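Local coordinates for zinc uptake regulation protein (Escherichia coli, PDB 4MTD), which represses transcription by using zinc as a cofactor to bind the operator of genes such as znuACB, the zinc uptake operon, at the interface of chains A and B. Numbering follows the deposited sequence. Chains: chain A/B, Zinc uptake regulation protein.

The interface of chains A and B. Residues chain A 99, 101, 113-114, 117, 137; chain B 120-121, 124.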
loop_
_atom_site.group_PDB
_atom_site.type_symbol
_atom_site.label_atom_id
_atom_site.label_comp_id
_atom_site.label_asym_id
_atom_site.label_seq_id
_atom_site.Cartn_x
_atom_site.Cartn_y
_atom_site.Cartn_z
ATOM N N ALA A 99 3.512 23.378 -20.211
ATOM C CA ALA A 99 2.349 23.944 -19.531
ATOM C C ALA A 99 1.108 23.119 -19.869
ATOM O O ALA A 99 0.865 22.826 -21.034
ATOM C CB ALA A 99 2.153 25.388 -19.949
ATOM N N PHE A 101 -2.969 22.726 -19.803
ATOM C CA PHE A 101 -4.269 23.382 -19.669
ATOM C C PHE A 101 -5.356 22.331 -19.566
ATOM O O PHE A 101 -5.683 21.665 -20.554
ATOM C CB PHE A 101 -4.537 24.294 -20.870
ATOM C CG PHE A 101 -3.613 25.467 -20.940
ATOM C CD1 PHE A 101 -4.012 26.710 -20.475
ATOM C CD2 PHE A 101 -2.334 25.320 -21.442
ATOM C CE1 PHE A 101 -3.152 27.791 -20.522
ATOM C CE2 PHE A 101 -1.466 26.397 -21.491
ATOM C CZ PHE A 101 -1.876 27.632 -21.032
ATOM N N CYS A 113 4.023 24.612 -24.984
ATOM C CA CYS A 113 5.325 25.108 -24.566
ATOM C C CYS A 113 5.126 26.439 -23.859
ATOM O O CYS A 113 4.279 27.240 -24.267
ATOM C CB CYS A 113 6.248 25.295 -25.772
ATOM S SG CYS A 113 7.779 26.183 -25.388
ATOM N N ALA A 114 5.897 26.672 -22.802
ATOM C CA ALA A 114 5.849 27.943 -22.083
ATOM C C ALA A 114 7.253 28.403 -21.710
ATOM O O ALA A 114 7.618 28.438 -20.531
ATOM C CB ALA A 114 4.977 27.817 -20.845
ATOM N N VAL A 117 7.485 31.372 -19.184
ATOM C CA VAL A 117 7.215 30.989 -17.802
ATOM C C VAL A 117 8.473 30.416 -17.163
ATOM O O VAL A 117 8.867 30.833 -16.077
ATOM C CB VAL A 117 6.065 29.964 -17.710
ATOM C CG1 VAL A 117 5.919 29.433 -16.290
ATOM C CG2 VAL A 117 4.757 30.590 -18.174
ATOM N N ILE A 137 3.501 23.376 -14.165
ATOM C CA ILE A 137 2.646 24.441 -14.652
ATOM C C ILE A 137 1.347 23.820 -15.141
ATOM O O ILE A 137 1.315 23.158 -16.182
ATOM C CB ILE A 137 3.333 25.223 -15.792
ATOM C CG1 ILE A 137 4.666 25.805 -15.312
ATOM C CG2 ILE A 137 2.440 26.338 -16.313
ATOM C CD1 ILE A 137 5.868 24.993 -15.737
ATOM N N ILE B 120 1.340 35.489 -19.271
ATOM C CA ILE B 120 1.790 34.561 -20.311
ATOM C C ILE B 120 0.807 33.400 -20.437
ATOM O O ILE B 120 0.474 32.971 -21.544
ATOM C CB ILE B 120 3.203 34.010 -20.020
ATOM C CG1 ILE B 120 4.244 35.124 -20.138
ATOM C CG2 ILE B 120 3.561 32.876 -20.982
ATOM C CD1 ILE B 120 5.527 34.828 -19.392
ATOM N N MET B 121 0.344 32.907 -19.292
ATOM C CA MET B 121 -0.632 31.827 -19.257
ATOM C C MET B 121 -1.951 32.270 -19.887
ATOM O O MET B 121 -2.591 31.499 -20.605
ATOM C CB MET B 121 -0.854 31.349 -17.820
ATOM C CG MET B 121 0.364 30.696 -17.175
ATOM S SD MET B 121 0.511 28.927 -17.501
ATOM C CE MET B 121 1.283 28.900 -19.114
ATOM N N LEU B 124 -1.215 32.284 -23.700
ATOM C CA LEU B 124 -1.281 30.915 -24.215
ATOM C C LEU B 124 -2.718 30.396 -24.201
ATOM O O LEU B 124 -3.146 29.720 -25.138
ATOM C CB LEU B 124 -0.372 29.982 -23.408
ATOM C CG LEU B 124 1.129 30.110 -23.707
ATOM C CD1 LEU B 124 1.959 29.450 -22.613
ATOM C CD2 LEU B 124 1.477 29.523 -25.071
#
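The ring of A:Phe101 meets chain B through its rim, with its CZ corner reaching between two side chains of helix 115-127. On one side of the ring plane lies B:Leu124, whose CB is 3.7 Å from CZ; on the other lies the B:Met121 methyl, CE, 3.9 Å from the same carbon. The backbone O of B:Met121 stands off CE1, near the ring plane. No chain B group of this patch lies squarely over either ring face. A flat, stiff ring suits this place: its thin rim can slip between B:Leu124 and the methionine methyl, touching both.

B:Met121 is the central plug. Its chain bends at chi2 (-87°) and again at chi3 (82°), which turns the terminal methyl back among groups from several elements of chain A. CE touches CB of A:Ala99 at 3.7 Å and also meets CG2 of A:Val117 and CG2 of A:Ile137. Methionine suits the role: unbranched and flexible, it can follow an irregular apolar pocket, while A:Ala99 is small enough for the methyl to settle against its strand. The sulfur SD lies 3.4 Å from CG2 of A:Ile137, the two side chains running nearly perpendicular.

On the neighbouring helical turn, the fork of B:Leu124 addresses a second flat group, the peptide carbonyl of A:Cys113. CD1 also rests on CB of A:Ala114, at 3.9 Å, where a short side chain probably lets the loop come close.

Helix meets helix where CG2 of A:Val117 packs 3.8 Å from CG2 of B:Ile120, the side chains crossing obliquely; both are beta-branched, which limits their rotation. This apolar packing is one part of the two-fold dimer interface typical of Fur-family repressors, and its twin has the chains exchanged. At the leucine fork, CD2 lies almost straight beyond the A:Cys113 carbonyl, 3.7 Å from its O, while CD1 sits off to one side.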